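Local coordinates for pseudopodium-enriched atypical kinase 1 (Homo sapiens, PDB 6BHC), which is a pseudokinase that dimerises through its kinase fold in a novel mode and probably acts as a signalling scaffold rather than an active kinase, at residues Ala167-Gly170 against Leu175-Arg178; Leu204-Leu209 against Ile286-His291; Asp278-Gly283 against Asn294-Asn299. The protein carries 1 engineered substitution. All coordinates share one frame; numbering follows the deposited sequence.

Interaction 1: Ala167-Gly170 against Leu175-Arg178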
loop_
_atom_site.group_PDB
_atom_site.type_symbol
_atom_site.label_atom_id
_atom_site.label_comp_id
_atom_site.label_asym_id
_atom_site.label_seq_id
_atom_site.Cartn_x
_atom_site.Cartn_y
_atom_site.Cartn_z
ATOM N N ALA A 167 24.540 -28.664 -4.932
ATOM C CA ALA A 167 24.266 -29.156 -3.586
ATOM C C ALA A 167 22.956 -28.595 -3.044
ATOM O O ALA A 167 22.218 -29.298 -2.344
ATOM C CB ALA A 167 25.426 -28.811 -2.652
ATOM N N GLN A 168 22.650 -27.332 -3.354
ATOM C CA GLN A 168 21.400 -26.745 -2.884
ATOM C C GLN A 168 20.191 -27.371 -3.568
ATOM O O GLN A 168 19.114 -27.451 -2.965
ATOM C CB GLN A 168 21.410 -25.233 -3.102
ATOM C CG GLN A 168 22.229 -24.467 -2.073
ATOM C CD GLN A 168 21.646 -24.568 -0.675
ATOM O OE1 GLN A 168 20.458 -24.324 -0.465
ATOM N NE2 GLN A 168 22.482 -24.936 0.290
ATOM N N HIS A 169 20.343 -27.810 -4.818
ATOM C CA HIS A 169 19.251 -28.506 -5.488
ATOM C C HIS A 169 18.952 -29.833 -4.801
ATOM O O HIS A 169 17.787 -30.220 -4.665
ATOM C CB HIS A 169 19.593 -28.721 -6.963
ATOM C CG HIS A 169 18.435 -29.185 -7.792
ATOM N ND1 HIS A 169 18.547 -29.458 -9.137
ATOM C CD2 HIS A 169 17.141 -29.416 -7.468
ATOM C CE1 HIS A 169 17.373 -29.844 -9.607
ATOM N NE2 HIS A 169 16.502 -29.826 -8.613
ATOM N N GLY A 170 19.993 -30.530 -4.342
ATOM C CA GLY A 170 19.781 -31.775 -3.625
ATOM C C GLY A 170 19.229 -31.566 -2.228
ATOM O O GLY A 170 18.384 -32.337 -1.766
ATOM N N LEU A 175 13.071 -24.859 -2.978
ATOM C CA LEU A 175 13.554 -23.492 -3.122
ATOM C C LEU A 175 14.294 -23.299 -4.441
ATOM O O LEU A 175 14.098 -22.288 -5.124
ATOM C CB LEU A 175 14.451 -23.129 -1.938
ATOM C CG LEU A 175 14.997 -21.700 -1.900
ATOM C CD1 LEU A 175 13.875 -20.689 -2.079
ATOM C CD2 LEU A 175 15.739 -21.451 -0.595
ATOM N N TYR A 176 15.140 -24.257 -4.822
ATOM C CA TYR A 176 15.929 -24.085 -6.038
ATOM C C TYR A 176 15.050 -24.137 -7.282
ATOM O O TYR A 176 15.183 -23.299 -8.180
ATOM C CB TYR A 176 17.034 -25.141 -6.123
ATOM C CG TYR A 176 17.792 -25.065 -7.430
ATOM C CD1 TYR A 176 18.760 -24.090 -7.637
ATOM C CD2 TYR A 176 17.521 -25.948 -8.468
ATOM C CE1 TYR A 176 19.443 -24.004 -8.835
ATOM C CE2 TYR A 176 18.200 -25.870 -9.668
ATOM C CZ TYR A 176 19.161 -24.897 -9.846
ATOM O OH TYR A 176 19.841 -24.812 -11.039
ATOM N N GLU A 177 14.149 -25.120 -7.357
ATOM C CA GLU A 177 13.324 -25.261 -8.551
ATOM C C GLU A 177 12.281 -24.156 -8.668
ATOM O O GLU A 177 11.764 -23.927 -9.766
ATOM C CB GLU A 177 12.654 -26.637 -8.573
ATOM C CG GLU A 177 13.653 -27.791 -8.631
ATOM C CD GLU A 177 13.027 -29.107 -9.060
ATOM O OE1 GLU A 177 11.807 -29.138 -9.332
ATOM O OE2 GLU A 177 13.762 -30.114 -9.131
ATOM N N ARG A 178 11.962 -23.467 -7.569
ATOM C CA ARG A 178 11.126 -22.275 -7.681
ATOM C C ARG A 178 11.911 -21.115 -8.281
ATOM O O ARG A 178 11.381 -20.364 -9.107
ATOM C CB ARG A 178 10.550 -21.892 -6.317
ATOM C CG ARG A 178 9.618 -20.687 -6.376
ATOM C CD ARG A 178 8.916 -20.416 -5.053
ATOM N NE ARG A 178 8.003 -19.282 -5.170
ATOM C CZ ARG A 178 6.727 -19.381 -5.532
ATOM N NH1 ARG A 178 6.201 -20.567 -5.807
ATOM N NH2 ARG A 178 5.972 -18.295 -5.618
#
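His169 and Tyr176 both hold CG anti to their backbone nitrogens, which swings the two rings into the angle between their helices. Glu177 takes the other course: its CG lies anti to the carbonyl carbon, and the extended chain beyond it carries the carboxylate to the NE2 edge of the imidazole, its plane turned 69° from the ring. Tyr176 brings CD2 over one face of the imidazole, 3.4 Å from His169 CG and offset toward the rim. The two rings form an oblique aromatic pair, planes 34° apart and centroids 4.7 Å apart. His169 CB adds an off-centre CH-pi contact, 4.2 Å from the centroid of the Tyr176 ring. At the imidazole edge, His169 NE2 donates in its own plane to Glu177 OE2 over 2.8 Å, nearly straight at 164°, and meets the anti lone pair of that oxygen. In the protein kinase fold this is the junction between the short helix 166-171 and the start of the long helix 173-194 of the C-terminal lobe, the counterpart of helix alphaE. The carboxylate is held from its other oxygen too, because Glu177 OE1 is hydrogen-bonded to Ser319 OG and Ser322 OG. His169 ND1 is hydrogen-bonded to His291 ND1, and with both ring nitrogens engaged the buried imidazole is fixed in its rotation. The hydroxyl of the tyrosine, Tyr176 OH, is hydrogen-bonded to the carbonyl oxygen of Met289.

Interaction 2: Leu204-Leu209 against Ile286-His291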
loop_
_atom_site.group_PDB
_atom_site.type_symbol
_atom_site.label_atom_id
_atom_site.label_comp_id
_atom_site.label_asym_id
_atom_site.label_seq_id
_atom_site.Cartn_x
_atom_site.Cartn_y
_atom_site.Cartn_z
ATOM N N LEU A 204 20.308 -19.182 -27.349
ATOM C CA LEU A 204 19.902 -19.161 -25.947
ATOM C C LEU A 204 20.705 -20.213 -25.194
ATOM O O LEU A 204 20.378 -21.401 -25.218
ATOM C CB LEU A 204 18.404 -19.402 -25.821
ATOM C CG LEU A 204 17.511 -18.279 -26.351
ATOM C CD1 LEU A 204 16.041 -18.656 -26.249
ATOM C CD2 LEU A 204 17.789 -16.983 -25.602
ATOM N N ARG A 205 21.770 -19.775 -24.528
ATOM C CA ARG A 205 22.593 -20.638 -23.695
ATOM C C ARG A 205 22.743 -20.000 -22.322
ATOM O O ARG A 205 22.634 -18.780 -22.173
ATOM C CB ARG A 205 23.967 -20.891 -24.335
ATOM C CG ARG A 205 23.897 -21.781 -25.572
ATOM C CD ARG A 205 25.257 -21.990 -26.230
ATOM N NE ARG A 205 25.726 -20.798 -26.931
ATOM C CZ ARG A 205 26.758 -20.056 -26.540
ATOM N NH1 ARG A 205 27.442 -20.387 -25.454
ATOM N NH2 ARG A 205 27.112 -18.988 -27.240
ATOM N N LEU A 206 22.984 -20.841 -21.313
ATOM C CA LEU A 206 22.982 -20.358 -19.934
ATOM C C LEU A 206 24.072 -19.321 -19.694
ATOM O O LEU A 206 23.913 -18.444 -18.838
ATOM C CB LEU A 206 23.132 -21.531 -18.965
ATOM C CG LEU A 206 21.954 -22.508 -18.905
ATOM C CD1 LEU A 206 22.197 -23.594 -17.866
ATOM C CD2 LEU A 206 20.655 -21.771 -18.618
ATOM N N GLU A 207 25.178 -19.395 -20.435
ATOM C CA GLU A 207 26.238 -18.402 -20.312
ATOM C C GLU A 207 25.904 -17.089 -21.010
ATOM O O GLU A 207 26.659 -16.121 -20.866
ATOM C CB GLU A 207 27.557 -18.962 -20.859
ATOM C CG GLU A 207 27.482 -19.520 -22.275
ATOM C CD GLU A 207 27.041 -20.976 -22.323
ATOM O OE1 GLU A 207 26.487 -21.473 -21.319
ATOM O OE2 GLU A 207 27.252 -21.626 -23.369
ATOM N N ASN A 208 24.801 -17.027 -21.754
ATOM C CA ASN A 208 24.338 -15.792 -22.370
ATOM C C ASN A 208 23.263 -15.093 -21.549
ATOM O O ASN A 208 22.826 -14.001 -21.923
ATOM C CB ASN A 208 23.813 -16.069 -23.785
ATOM C CG ASN A 208 24.908 -16.509 -24.738
ATOM O OD1 ASN A 208 26.054 -16.074 -24.628
ATOM N ND2 ASN A 208 24.561 -17.379 -25.681
ATOM N N LEU A 209 22.831 -15.692 -20.443
ATOM C CA LEU A 209 21.842 -15.097 -19.556
ATOM C C LEU A 209 22.553 -14.566 -18.316
ATOM O O LEU A 209 23.189 -15.333 -17.585
ATOM C CB LEU A 209 20.771 -16.116 -19.173
ATOM C CG LEU A 209 20.095 -16.849 -20.336
ATOM C CD1 LEU A 209 19.099 -17.878 -19.823
ATOM C CD2 LEU A 209 19.415 -15.864 -21.274
ATOM N N ILE A 286 15.579 -25.859 -19.764
ATOM C CA ILE A 286 14.892 -26.388 -18.589
ATOM C C ILE A 286 15.643 -27.584 -18.026
ATOM O O ILE A 286 15.834 -27.702 -16.810
ATOM C CB ILE A 286 13.435 -26.746 -18.936
ATOM C CG1 ILE A 286 12.640 -25.484 -19.268
ATOM C CG2 ILE A 286 12.786 -27.508 -17.788
ATOM C CD1 ILE A 286 11.181 -25.745 -19.556
ATOM N N TYR A 287 16.087 -28.488 -18.901
ATOM C CA TYR A 287 16.878 -29.628 -18.450
ATOM C C TYR A 287 18.194 -29.177 -17.828
ATOM O O TYR A 287 18.594 -29.679 -16.772
ATOM C CB TYR A 287 17.136 -30.577 -19.619
ATOM C CG TYR A 287 15.988 -31.510 -19.938
ATOM C CD1 TYR A 287 14.891 -31.076 -20.675
ATOM C CD2 TYR A 287 16.010 -32.833 -19.513
ATOM C CE1 TYR A 287 13.845 -31.934 -20.972
ATOM C CE2 TYR A 287 14.971 -33.696 -19.805
ATOM C CZ TYR A 287 13.893 -33.243 -20.533
ATOM O OH TYR A 287 12.863 -34.107 -20.820
ATOM N N GLU A 288 18.879 -28.225 -18.468
ATOM C CA GLU A 288 20.192 -27.804 -17.987
ATOM C C GLU A 288 20.092 -27.070 -16.655
ATOM O O GLU A 288 20.922 -27.282 -15.762
ATOM C CB GLU A 288 20.876 -26.933 -19.041
ATOM C CG GLU A 288 21.207 -27.686 -20.324
ATOM C CD GLU A 288 21.894 -26.820 -21.364
ATOM O OE1 GLU A 288 21.572 -25.617 -21.453
ATOM O OE2 GLU A 288 22.761 -27.347 -22.093
ATOM N N MET A 289 19.086 -26.208 -16.498
ATOM C CA MET A 289 18.887 -25.523 -15.225
ATOM C C MET A 289 18.531 -26.486 -14.100
ATOM O O MET A 289 18.763 -26.166 -12.930
ATOM C CB MET A 289 17.803 -24.456 -15.363
ATOM C CG MET A 289 18.196 -23.309 -16.277
ATOM S SD MET A 289 16.972 -21.990 -16.314
ATOM C CE MET A 289 17.080 -21.383 -14.632
ATOM N N LEU A 290 17.976 -27.653 -14.424
ATOM C CA LEU A 290 17.713 -28.689 -13.438
ATOM C C LEU A 290 18.880 -29.659 -13.291
ATOM O O LEU A 290 18.682 -30.791 -12.835
ATOM C CB LEU A 290 16.434 -29.445 -13.798
ATOM C CG LEU A 290 15.171 -28.585 -13.772
ATOM C CD1 LEU A 290 13.960 -29.398 -14.193
ATOM C CD2 LEU A 290 14.963 -27.974 -12.392
ATOM N N HIS A 291 20.087 -29.236 -13.676
ATOM C CA HIS A 291 21.305 -30.035 -13.540
ATOM C C HIS A 291 21.212 -31.349 -14.308
ATOM O O HIS A 291 21.761 -32.371 -13.891
ATOM C CB HIS A 291 21.640 -30.283 -12.068
ATOM C CG HIS A 291 21.911 -29.028 -11.299
ATOM N ND1 HIS A 291 20.977 -28.447 -10.469
ATOM C CD2 HIS A 291 23.002 -28.228 -11.255
ATOM C CE1 HIS A 291 21.486 -27.351 -9.935
ATOM N NE2 HIS A 291 22.714 -27.194 -10.397
HETATM O O HOH W 1 23.254 -23.705 -21.824
#
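Leu206 reaches helix 277-289 with both methyl groups: its CD1 packs 3.8 Å from Glu288 CB, and its CD2 lies 3.7 Å from Met289 CG. The isobutyl group thus straddles two successive residues, meeting the aliphatic base of the glutamate and the CG methylene of the methionine. Glu288 has CG anti to its carbonyl carbon (chi1 -65°) and an extended chain beyond, which carries the carboxylate past the leucine toward its backbone. There a water closes the remaining distance, accepting from Leu206 N at 2.9 Å and donating to Glu288 OE1 at 2.6 Å. Farther out, Glu288 OE2 forms a salt bridge with Arg263, Leu206 also rests on Val158 and Ala159 of helix 158-163, and Met289 leans on Val180 and Leu184 of helix 173-194. Leu204-Asn208 fall within the HCDLRLEN sequence, the counterpart of the kinase catalytic loop, and Leu209 begins the strand that follows. Helix 277-289 corresponds to alphaF; a Schellman motif with His291 as C-prime residue ends that helix. An alanine replacing Leu206 would lose both methyl groups and is likely to open a gap between the loop and Met289. Apolar packing and a water bridge side by side imply that Glu288 serves twice, its methylene giving hydrophobic surface while its carboxylate, probably ionised beside the arginine, receives the loop backbone through solvent.

Interaction 3: Asp278-Gly283 against Asn294-Asn299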
loop_
_atom_site.group_PDB
_atom_site.type_symbol
_atom_site.label_atom_id
_atom_site.label_comp_id
_atom_site.label_asym_id
_atom_site.label_seq_id
_atom_site.Cartn_x
_atom_site.Cartn_y
_atom_site.Cartn_z
ATOM N N ASP A 278 13.440 -20.171 -30.733
ATOM C CA ASP A 278 13.709 -19.806 -29.345
ATOM C C ASP A 278 12.907 -20.657 -28.368
ATOM O O ASP A 278 13.388 -20.953 -27.268
ATOM C CB ASP A 278 13.421 -18.322 -29.118
ATOM C CG ASP A 278 14.440 -17.421 -29.793
ATOM O OD1 ASP A 278 15.536 -17.912 -30.138
ATOM O OD2 ASP A 278 14.147 -16.219 -29.969
ATOM N N GLU A 279 11.690 -21.058 -28.746
ATOM C CA GLU A 279 10.911 -21.944 -27.888
ATOM C C GLU A 279 11.600 -23.293 -27.719
ATOM O O GLU A 279 11.645 -23.845 -26.613
ATOM C CB GLU A 279 9.503 -22.126 -28.458
ATOM C CG GLU A 279 8.587 -20.912 -28.299
ATOM C CD GLU A 279 8.845 -19.825 -29.329
ATOM O OE1 GLU A 279 9.764 -19.989 -30.159
ATOM O OE2 GLU A 279 8.122 -18.806 -29.311
ATOM N N PHE A 280 12.154 -23.835 -28.806
ATOM C CA PHE A 280 12.831 -25.125 -28.730
ATOM C C PHE A 280 14.079 -25.048 -27.858
ATOM O O PHE A 280 14.356 -25.968 -27.080
ATOM C CB PHE A 280 13.185 -25.615 -30.134
ATOM C CG PHE A 280 13.880 -26.946 -30.158
ATOM C CD1 PHE A 280 13.150 -28.123 -30.149
ATOM C CD2 PHE A 280 15.263 -27.020 -30.198
ATOM C CE1 PHE A 280 13.786 -29.349 -30.174
ATOM C CE2 PHE A 280 15.905 -28.243 -30.224
ATOM C CZ PHE A 280 15.166 -29.408 -30.213
ATOM N N GLN A 281 14.845 -23.959 -27.969
ATOM C CA GLN A 281 16.051 -23.829 -27.157
ATOM C C GLN A 281 15.720 -23.603 -25.688
ATOM O O GLN A 281 16.503 -23.988 -24.812
ATOM C CB GLN A 281 16.928 -22.697 -27.693
ATOM C CG GLN A 281 17.575 -23.008 -29.034
ATOM C CD GLN A 281 18.536 -21.925 -29.495
ATOM O OE1 GLN A 281 18.525 -20.804 -28.985
ATOM N NE2 GLN A 281 19.377 -22.259 -30.467
ATOM N N THR A 282 14.569 -22.991 -25.398
ATOM C CA THR A 282 14.143 -22.832 -24.011
ATOM C C THR A 282 13.842 -24.179 -23.365
ATOM O O THR A 282 14.079 -24.357 -22.163
ATOM C CB THR A 282 12.921 -21.914 -23.943
ATOM O OG1 THR A 282 13.252 -20.638 -24.508
ATOM C CG2 THR A 282 12.471 -21.715 -22.504
ATOM N N GLY A 283 13.337 -25.141 -24.141
ATOM C CA GLY A 283 13.098 -26.467 -23.600
ATOM C C GLY A 283 14.373 -27.177 -23.196
ATOM O O GLY A 283 14.389 -27.927 -22.216
ATOM N N ASN A 294 21.845 -31.805 -21.765
ATOM C CA ASN A 294 21.057 -31.541 -22.955
ATOM C C ASN A 294 20.416 -32.844 -23.433
ATOM O O ASN A 294 21.138 -33.816 -23.704
ATOM C CB ASN A 294 21.952 -30.943 -24.042
ATOM C CG ASN A 294 21.202 -30.611 -25.326
ATOM O OD1 ASN A 294 19.984 -30.757 -25.417
ATOM N ND2 ASN A 294 21.939 -30.146 -26.328
ATOM N N PRO A 295 19.086 -32.913 -23.523
ATOM C CA PRO A 295 18.431 -34.183 -23.891
ATOM C C PRO A 295 18.935 -34.782 -25.189
ATOM O O PRO A 295 18.910 -36.010 -25.350
ATOM C CB PRO A 295 16.952 -33.788 -23.999
ATOM C CG PRO A 295 16.814 -32.596 -23.131
ATOM C CD PRO A 295 18.111 -31.854 -23.213
ATOM N N PHE A 296 19.393 -33.953 -26.122
ATOM C CA PHE A 296 19.924 -34.422 -27.392
ATOM C C PHE A 296 21.417 -34.706 -27.326
ATOM O O PHE A 296 22.026 -35.023 -28.354
ATOM C CB PHE A 296 19.601 -33.405 -28.488
ATOM C CG PHE A 296 18.142 -33.053 -28.556
ATOM C CD1 PHE A 296 17.267 -33.818 -29.308
ATOM C CD2 PHE A 296 17.642 -31.975 -27.842
ATOM C CE1 PHE A 296 15.923 -33.507 -29.362
ATOM C CE2 PHE A 296 16.299 -31.658 -27.888
ATOM C CZ PHE A 296 15.437 -32.425 -28.649
ATOM N N ASP A 297 22.015 -34.592 -26.140
ATOM C CA ASP A 297 23.340 -35.134 -25.866
ATOM C C ASP A 297 23.296 -36.408 -25.037
ATOM O O ASP A 297 24.181 -37.258 -25.182
ATOM C CB ASP A 297 24.207 -34.100 -25.140
ATOM C CG ASP A 297 24.659 -32.977 -26.048
ATOM O OD1 ASP A 297 24.937 -33.241 -27.235
ATOM O OD2 ASP A 297 24.739 -31.826 -25.568
ATOM N N GLU A 298 22.291 -36.558 -24.169
ATOM C CA GLU A 298 22.141 -37.798 -23.413
ATOM C C GLU A 298 21.578 -38.911 -24.289
ATOM O O GLU A 298 21.991 -40.071 -24.173
ATOM C CB GLU A 298 21.247 -37.562 -22.196
ATOM C CG GLU A 298 20.945 -38.808 -21.380
ATOM C CD GLU A 298 20.050 -38.519 -20.192
ATOM O OE1 GLU A 298 19.634 -37.352 -20.034
ATOM O OE2 GLU A 298 19.766 -39.457 -19.418
ATOM N N ASN A 299 20.638 -38.575 -25.174
ATOM C CA ASN A 299 20.060 -39.511 -26.135
ATOM C C ASN A 299 20.318 -38.954 -27.532
ATOM O O ASN A 299 19.414 -38.382 -28.162
ATOM C CB ASN A 299 18.567 -39.716 -25.881
ATOM C CG ASN A 299 18.051 -41.023 -26.447
ATOM O OD1 ASN A 299 18.597 -41.557 -27.412
ATOM N ND2 ASN A 299 16.990 -41.548 -25.842
#
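Phe280 and Phe296 approach from opposite directions and meet through the outer carbons of their rings. Followed outward from its CB, the Phe280 side chain leaves the helix with CG anti to the backbone nitrogen (chi1 -180°), and this torsion carries the ring away from its own helix to the next. Its inner part, from CB through CG to the CD carbons, makes no close approach to residues 294-299. One bond short of the tip the contact begins: Phe280 CE2 comes no nearer than 4.2 Å to Phe296 CE2, whereas on the other side Phe280 CE1 lies 3.8 Å from Phe296 CZ. The tip makes the closest approach: Phe280 CZ is 3.4 Å from Phe296 CZ, and about equally near to CE2 of the same ring. The centroids of the Phe280 and Phe296 rings are 5.3 Å apart and their planes are inclined by 38°, an oblique pair. Phe296 turns its ring back toward the longer helix with CG anti to its carbonyl carbon, and it also forms a cation-pi contact with Lys303.

The backbones behind both rings are tied locally. Asn294 is the N-cap of helix 295-298, and its OD1 accepts from Phe296 N at 3.3 Å, a weak capping bond at the start of the helix that carries the ring. In the other segment, Asp278 O takes two donors from opposite faces of its plane, Thr282 N at 3.0 Å and Thr282 OG1 at 2.8 Å.

Helix 277-289 corresponds to alphaF, the central helix of the kinase C-terminal lobe, and the carboxylate of Asp278 receives the backbone nitrogens of His201 and Cys202, as in many kinases. Phe280 touches Tyr307 and Arg340; Phe296 also packs on Ile284 of the alphaF counterpart, while Thr282 lies against Leu191 of helix 173-194 and Leu332 of helix 322-332.

From the N terminus, interaction 1 comes first and closes the short connection between helices 166-171 and 173-194, with four residues separating 167-170 from 175-178. Interaction 2 then opens at 204-209 and closes 77 residues later at 286-291. Before it closes, interaction 3 opens at 278-283, to end at 294-299, so interactions 2 and 3 cross, whereas interaction 1 stands in series with both. The crossing pair is joined directly: Leu204 N is probably hydrogen-bonded to Gln281 OE1, 2.9 Å away, and Tyr287 packs on Pro295. Interactions 2 and 3 use helix 277-289, and interaction 1 meets its C-terminal end through Tyr176 and His169, joining helices 166-171 and 173-194 to it.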